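Local coordinates for phosphoenolpyruvate-protein phosphotransferase (Coxiella burnetii, PDB 3TRC) that probably transfers the phosphoryl group of phosphoenolpyruvate to a histidine of a partner protein, the present chain being its GAF domain, at residues G62-S65 with K66-G69; D94-H98 with P99-H103; K102-P105 with E106-E109. All coordinates share one frame; numbering follows the deposited sequence.

Contact 1: G62-S65 with K66-G69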
loop_
_atom_site.group_PDB
_atom_site.type_symbol
_atom_site.label_atom_id
_atom_site.label_comp_id
_atom_site.label_asym_id
_atom_site.label_seq_id
_atom_site.Cartn_x
_atom_site.Cartn_y
_atom_site.Cartn_z
ATOM N N GLY A 62 -21.601 -0.884 9.388
ATOM C CA GLY A 62 -21.968 -1.027 10.783
ATOM C C GLY A 62 -22.906 0.063 11.261
ATOM O O GLY A 62 -23.710 -0.164 12.160
ATOM N N LEU A 63 -22.800 1.243 10.659
ATOM C CA LEU A 63 -23.640 2.379 11.019
ATOM C C LEU A 63 -24.819 2.524 10.061
ATOM O O LEU A 63 -24.824 1.957 8.971
ATOM C CB LEU A 63 -22.825 3.677 11.018
ATOM C CG LEU A 63 -22.142 4.120 12.316
ATOM C CD1 LEU A 63 -21.500 2.951 13.047
ATOM C CD2 LEU A 63 -21.132 5.231 12.043
ATOM N N ASN A 64 -25.816 3.294 10.483
ATOM C CA ASN A 64 -26.977 3.629 9.659
ATOM C C ASN A 64 -26.538 4.125 8.277
ATOM O O ASN A 64 -25.893 5.166 8.166
ATOM C CB ASN A 64 -27.775 4.701 10.420
ATOM C CG ASN A 64 -28.957 5.253 9.647
ATOM O OD1 ASN A 64 -29.243 4.860 8.513
ATOM N ND2 ASN A 64 -29.664 6.190 10.280
ATOM N N SER A 65 -26.868 3.377 7.226
ATOM C CA SER A 65 -26.352 3.698 5.891
ATOM C C SER A 65 -26.831 5.051 5.366
ATOM O O SER A 65 -26.177 5.671 4.518
ATOM C CB SER A 65 -26.689 2.588 4.886
ATOM O OG SER A 65 -28.071 2.584 4.558
ATOM N N LYS A 66 -27.977 5.507 5.859
ATOM C CA LYS A 66 -28.521 6.773 5.386
ATOM C C LYS A 66 -27.680 7.941 5.883
ATOM O O LYS A 66 -27.754 9.041 5.334
ATOM C CB LYS A 66 -29.993 6.947 5.793
ATOM C CG LYS A 66 -30.704 8.009 4.972
ATOM C CD LYS A 66 -32.075 8.366 5.525
ATOM C CE LYS A 66 -32.653 9.571 4.781
ATOM N NZ LYS A 66 -33.973 10.002 5.330
ATOM N N GLN A 67 -26.863 7.700 6.903
ATOM C CA GLN A 67 -25.992 8.753 7.418
ATOM C C GLN A 67 -24.870 9.076 6.441
ATOM O O GLN A 67 -24.239 10.124 6.542
ATOM C CB GLN A 67 -25.396 8.376 8.776
ATOM C CG GLN A 67 -26.390 8.325 9.922
ATOM C CD GLN A 67 -26.910 9.695 10.336
ATOM O OE1 GLN A 67 -26.520 10.724 9.782
ATOM N NE2 GLN A 67 -27.817 9.707 11.310
ATOM N N VAL A 68 -24.610 8.174 5.501
ATOM C CA VAL A 68 -23.547 8.429 4.533
ATOM C C VAL A 68 -23.883 9.654 3.685
ATOM O O VAL A 68 -24.963 9.731 3.095
ATOM C CB VAL A 68 -23.282 7.211 3.638
ATOM C CG1 VAL A 68 -22.301 7.571 2.525
ATOM C CG2 VAL A 68 -22.750 6.047 4.473
ATOM N N GLY A 69 -22.954 10.605 3.629
ATOM C CA GLY A 69 -23.161 11.828 2.877
ATOM C C GLY A 69 -23.878 12.885 3.692
ATOM O O GLY A 69 -24.055 14.014 3.229
#

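Contact 2: D94-H98 with P99-H103. With PO4 (phosphate ion), chain B.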
loop_
_atom_site.group_PDB
_atom_site.type_symbol
_atom_site.label_atom_id
_atom_site.label_comp_id
_atom_site.label_asym_id
_atom_site.label_seq_id
_atom_site.Cartn_x
_atom_site.Cartn_y
_atom_site.Cartn_z
ATOM N N ASP A 94 -11.840 1.481 25.555
ATOM C CA ASP A 94 -13.202 1.885 25.902
ATOM C C ASP A 94 -13.433 3.369 25.613
ATOM O O ASP A 94 -13.348 4.213 26.513
ATOM C CB ASP A 94 -13.479 1.578 27.377
ATOM C CG ASP A 94 -14.946 1.301 27.657
ATOM O OD1 ASP A 94 -15.812 1.711 26.855
ATOM O OD2 ASP A 94 -15.236 0.679 28.701
ATOM N N ALA A 95 -13.742 3.672 24.356
ATOM C CA ALA A 95 -13.900 5.052 23.898
ATOM C C ALA A 95 -14.870 5.901 24.724
ATOM O O ALA A 95 -14.573 7.053 25.013
ATOM C CB ALA A 95 -14.295 5.086 22.414
ATOM N N PRO A 96 -16.035 5.341 25.095
ATOM C CA PRO A 96 -16.999 6.154 25.847
ATOM C C PRO A 96 -16.452 6.694 27.167
ATOM O O PRO A 96 -17.002 7.667 27.687
ATOM C CB PRO A 96 -18.152 5.181 26.096
ATOM C CG PRO A 96 -18.089 4.247 24.927
ATOM C CD PRO A 96 -16.609 4.041 24.706
ATOM N N LEU A 97 -15.392 6.089 27.694
ATOM C CA LEU A 97 -14.802 6.568 28.943
ATOM C C LEU A 97 -13.823 7.723 28.732
ATOM O O LEU A 97 -13.413 8.371 29.692
ATOM C CB LEU A 97 -14.116 5.428 29.702
ATOM C CG LEU A 97 -14.982 4.199 29.989
ATOM C CD1 LEU A 97 -14.221 3.199 30.846
ATOM C CD2 LEU A 97 -16.283 4.610 30.663
ATOM N N HIS A 98 -13.449 7.980 27.482
ATOM C CA HIS A 98 -12.531 9.077 27.185
ATOM C C HIS A 98 -13.244 10.403 27.386
ATOM O O HIS A 98 -14.390 10.556 26.973
ATOM C CB HIS A 98 -12.005 8.975 25.749
ATOM C CG HIS A 98 -10.838 9.873 25.465
ATOM N ND1 HIS A 98 -10.971 11.229 25.252
ATOM C CD2 HIS A 98 -9.515 9.603 25.351
ATOM C CE1 HIS A 98 -9.780 11.756 25.026
ATOM N NE2 HIS A 98 -8.880 10.791 25.082
ATOM N N PRO A 99 -12.567 11.364 28.029
ATOM C CA PRO A 99 -13.143 12.676 28.351
ATOM C C PRO A 99 -13.651 13.446 27.132
ATOM O O PRO A 99 -14.525 14.301 27.279
ATOM C CB PRO A 99 -11.967 13.426 28.984
ATOM C CG PRO A 99 -11.086 12.359 29.525
ATOM C CD PRO A 99 -11.198 11.220 28.552
ATOM N N ALA A 100 -13.111 13.155 25.950
ATOM C CA ALA A 100 -13.479 13.896 24.747
ATOM C C ALA A 100 -14.670 13.274 24.028
ATOM O O ALA A 100 -15.268 13.898 23.150
ATOM C CB ALA A 100 -12.290 13.999 23.799
ATOM N N TYR A 101 -15.012 12.047 24.403
ATOM C CA TYR A 101 -16.069 11.305 23.721
ATOM C C TYR A 101 -17.448 11.947 23.873
ATOM O O TYR A 101 -17.851 12.323 24.973
ATOM C CB TYR A 101 -16.104 9.857 24.217
ATOM C CG TYR A 101 -17.038 8.952 23.440
ATOM C CD1 TYR A 101 -16.617 8.318 22.280
ATOM C CD2 TYR A 101 -18.333 8.721 23.879
ATOM C CE1 TYR A 101 -17.467 7.482 21.571
ATOM C CE2 TYR A 101 -19.191 7.891 23.179
ATOM C CZ TYR A 101 -18.753 7.272 22.029
ATOM O OH TYR A 101 -19.602 6.446 21.329
ATOM N N LYS A 102 -18.165 12.063 22.761
ATOM C CA LYS A 102 -19.524 12.595 22.775
ATOM C C LYS A 102 -20.526 11.475 22.519
ATOM O O LYS A 102 -20.592 10.929 21.418
ATOM C CB LYS A 102 -19.676 13.702 21.729
ATOM C CG LYS A 102 -18.817 14.932 21.999
ATOM C CD LYS A 102 -18.665 15.791 20.751
ATOM C CE LYS A 102 -19.462 17.080 20.849
ATOM N NZ LYS A 102 -20.917 16.830 21.029
ATOM N N HIS A 103 -21.307 11.131 23.538
ATOM C CA HIS A 103 -22.241 10.013 23.431
ATOM C C HIS A 103 -23.540 10.422 22.742
ATOM O O HIS A 103 -24.201 11.376 23.153
ATOM C CB HIS A 103 -22.528 9.419 24.811
ATOM C CG HIS A 103 -23.261 8.114 24.765
ATOM N ND1 HIS A 103 -24.447 7.899 25.433
ATOM C CD2 HIS A 103 -22.975 6.957 24.122
ATOM C CE1 HIS A 103 -24.859 6.664 25.207
ATOM N NE2 HIS A 103 -23.984 6.071 24.415
HETATM P P PO4 B . -17.203 11.832 18.950
HETATM O O1 PO4 B . -18.062 13.059 18.791
HETATM O O2 PO4 B . -18.053 10.590 18.780
HETATM O O3 PO4 B . -16.099 11.820 17.928
HETATM O O4 PO4 B . -16.601 11.800 20.333
#

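Contact 3: K102-P105 with E106-E109. With PO4 (phosphate ion), chain B.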
loop_
_atom_site.group_PDB
_atom_site.type_symbol
_atom_site.label_atom_id
_atom_site.label_comp_id
_atom_site.label_asym_id
_atom_site.label_seq_id
_atom_site.Cartn_x
_atom_site.Cartn_y
_atom_site.Cartn_z
ATOM N N LYS A 102 -18.165 12.063 22.761
ATOM C CA LYS A 102 -19.524 12.595 22.775
ATOM C C LYS A 102 -20.526 11.475 22.519
ATOM O O LYS A 102 -20.592 10.929 21.418
ATOM C CB LYS A 102 -19.676 13.702 21.729
ATOM C CG LYS A 102 -18.817 14.932 21.999
ATOM C CD LYS A 102 -18.665 15.791 20.751
ATOM C CE LYS A 102 -19.462 17.080 20.849
ATOM N NZ LYS A 102 -20.917 16.830 21.029
ATOM N N HIS A 103 -21.307 11.131 23.538
ATOM C CA HIS A 103 -22.241 10.013 23.431
ATOM C C HIS A 103 -23.540 10.422 22.742
ATOM O O HIS A 103 -24.201 11.376 23.153
ATOM C CB HIS A 103 -22.528 9.419 24.811
ATOM C CG HIS A 103 -23.261 8.114 24.765
ATOM N ND1 HIS A 103 -24.447 7.899 25.433
ATOM C CD2 HIS A 103 -22.975 6.957 24.122
ATOM C CE1 HIS A 103 -24.859 6.664 25.207
ATOM N NE2 HIS A 103 -23.984 6.071 24.415
ATOM N N ARG A 104 -23.902 9.698 21.689
ATOM C CA ARG A 104 -25.103 10.017 20.923
ATOM C C ARG A 104 -26.045 8.822 20.848
ATOM O O ARG A 104 -26.200 8.207 19.792
ATOM C CB ARG A 104 -24.735 10.507 19.522
ATOM C CG ARG A 104 -23.971 11.827 19.516
ATOM C CD ARG A 104 -23.716 12.320 18.101
ATOM N NE ARG A 104 -23.016 13.603 18.084
ATOM C CZ ARG A 104 -21.692 13.728 18.083
ATOM N NH1 ARG A 104 -20.924 12.648 18.098
ATOM N NH2 ARG A 104 -21.137 14.931 18.067
ATOM N N PRO A 105 -26.688 8.500 21.977
ATOM C CA PRO A 105 -27.593 7.352 22.071
ATOM C C PRO A 105 -28.777 7.493 21.125
ATOM O O PRO A 105 -29.344 6.489 20.693
ATOM C CB PRO A 105 -28.072 7.406 23.526
ATOM C CG PRO A 105 -27.932 8.844 23.916
ATOM C CD PRO A 105 -26.695 9.314 23.206
ATOM N N GLU A 106 -29.133 8.731 20.795
ATOM C CA GLU A 106 -30.285 8.996 19.943
ATOM C C GLU A 106 -30.129 8.399 18.547
ATOM O O GLU A 106 -31.119 8.180 17.852
ATOM C CB GLU A 106 -30.564 10.501 19.841
ATOM C CG GLU A 106 -29.507 11.300 19.080
ATOM C CD GLU A 106 -28.356 11.754 19.963
ATOM O OE1 GLU A 106 -28.343 11.399 21.161
ATOM O OE2 GLU A 106 -27.468 12.474 19.459
ATOM N N LEU A 107 -28.887 8.139 18.139
ATOM C CA LEU A 107 -28.620 7.629 16.791
ATOM C C LEU A 107 -28.948 6.142 16.630
ATOM O O LEU A 107 -29.024 5.635 15.512
ATOM C CB LEU A 107 -27.170 7.899 16.376
ATOM C CG LEU A 107 -26.745 9.367 16.282
ATOM C CD1 LEU A 107 -25.300 9.483 15.819
ATOM C CD2 LEU A 107 -27.668 10.145 15.356
ATOM N N GLY A 108 -29.140 5.450 17.749
ATOM C CA GLY A 108 -29.564 4.062 17.721
ATOM C C GLY A 108 -28.544 3.095 17.153
ATOM O O GLY A 108 -28.905 2.091 16.536
ATOM N N GLU A 109 -27.264 3.392 17.357
ATOM C CA GLU A 109 -26.200 2.499 16.919
ATOM C C GLU A 109 -25.827 1.519 18.033
ATOM O O GLU A 109 -26.240 1.688 19.182
ATOM C CB GLU A 109 -24.974 3.303 16.478
ATOM C CG GLU A 109 -25.270 4.334 15.398
ATOM C CD GLU A 109 -25.530 3.712 14.037
ATOM O OE1 GLU A 109 -25.541 2.467 13.940
ATOM O OE2 GLU A 109 -25.718 4.473 13.062
HETATM P P PO4 B . -17.203 11.832 18.950
HETATM O O1 PO4 B . -18.062 13.059 18.791
HETATM O O2 PO4 B . -18.053 10.590 18.780
HETATM O O3 PO4 B . -16.099 11.820 17.928
HETATM O O4 PO4 B . -16.601 11.800 20.333
HETATM O O HOH W 1 -25.966 5.605 19.066
#

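Contact 1: G62-S65 with K66-G69
The contact of Asn64 and Ser65 with Lys66, Gln67 and Val68 is a tight local turn on the surface of the GAF domain, in the loop joining strand 54-61 to strand 72-74. It illustrates how a side chain can help start a short 3-10 turn. Asn64 uses both its oxygens: OD1 accepts the amide of Lys66 (N to OD1 3.0 Å), closing an Asx turn, while its backbone O accepts Gln67 N, also at 3.0 Å. The first torsion (chi1 175°) sets CG opposite the backbone N and brings OD1 forward over the turn. Lys66 N lies above the plane of the amide rather than within it, 48° out. One residue on, Val68 N reaches Ser65 O at 3.1 Å, continuing the 3-10 pattern. The Gln67 chain, bent at chi2, crosses Asn64 at about a right angle, its CG resting 3.9 Å from Asn64 CB. Val68 sets CB and CG2 against Ser65 O, and Lys66 runs outward, extended. The turn is laid on the sheet by Gln67 and Val68, which touch Leu57 and Thr60 of strand 54-61, while Leu63 packs on Ala42 and Ser44 of strand 42-49.

Contact 2: D94-H98 with P99-H103
A type I beta turn from His98 to Tyr101, following the 3-10 segment 95-97, lies in the surface loop between strands 90-92 and 114-122. Its closing bond runs from Tyr101 N to His98 O (3.0 Å). The His98 side chain adds a second: ND1 accepts Ala100 N at 3.0 Å, the donor lying close to the imidazole plane (15° out of it). With CG opposite the backbone N (chi1 -167°), the imidazole swings beside the turn and presents its edge to Ala100, while Pro99 CD sits over one face, 3.6 Å from the centroid, as a CH-pi contact. Tyr101 folds back on the preceding turn. Pro96 CA lies over its ring, 3.8 Å from the centroid, and Ala95 CB touches CD1 at 4.0 Å. Tyr101, Ala95 and His98 all also meet Leu79 of helix 78-86. Just beyond the turn, Lys102 N donates to O4 of a phosphate ion (2.9 Å), probably from the crystallisation liquor, which Leu79 N and Ile80 N bind as well. Because His98 ND1 serves as acceptor, the ring is probably neutral with its proton on NE2, and the bond to Ala100 N ties the ring's rotation to the turn.

Contact 3: K102-P105 with E106-E109
Two successive backbone bonds, Leu107 N to Arg104 O (3.2 Å) and Gly108 N to Pro105 O (3.1 Å), wind residues 104-108 into a short 3-10 turn on the protein surface. Gly108 follows with a positive phi (67°), which favours glycine, where the 3-10 turn ends. Arg104 O has a second partner in a water that donates to it at 2.7 Å and accepts Glu109 N, so the solvent molecule bridges the start of the turn to the residue after it.

Glu106 folds back over this start. Its CG takes the position between the backbone N and the carbonyl carbon (chi1 68°), and a further bend at chi2 returns the carboxylate toward the preceding residues. OE2 then lies against the aliphatic part of Arg104, 3.4 Å from CB, while OE1 lies beside Pro105, 3.4 Å from its CD. No salt bridge results: Arg104 NE stays 4.8 Å from Glu106 OE2, and the guanidinium and carboxylate planes stand 75° apart. The charges may still attract at this range. Leu107 approaches Arg104 differently, running alongside it and pointing the same way, with CD1 3.9 Å from Arg104 CB.

Beyond CG the arginine is extended as far as NE, carrying its guanidinium away from the turn to the phosphate. NH1 donates to O1 at 3.0 Å, and this oxygen lies at the edge of the guanidinium, in its plane. The backbone N atoms of Leu79 and Ile80, at the start of helix 78-86, also bind the anion, and Arg104 adds a side-chain donor from the loop. Side chain and turn thus combine two familiar devices, a proline-led 3-10 turn in a long loop between sheet strands and an anion site at a helix N-terminus supplemented by an arginine.

All three contacts are surface turns rather than core packing, though contact 2 includes the buried Ala95. Each includes a short 3-10 segment, but in contact 2 it precedes a type I turn, whereas in contacts 1 and 3 the contact itself is the 3-10 turn. Contact 1 reinforces its turn with an asparagine amide, contact 2 with an imidazole and contact 3 with a water. Contact 2 adds CH-pi packing on His98 and Tyr101, which contacts 1 and 3 lack. Contacts 2 and 3 share Lys102 and His103 and both reach the phosphate at helix 78-86. Contacts 1 and 3 meet through Glu109 OE2, probably hydrogen-bonded to Asn64 N (2.8 Å), and Gln67 rests near Leu107; contacts 1 and 2 do not touch.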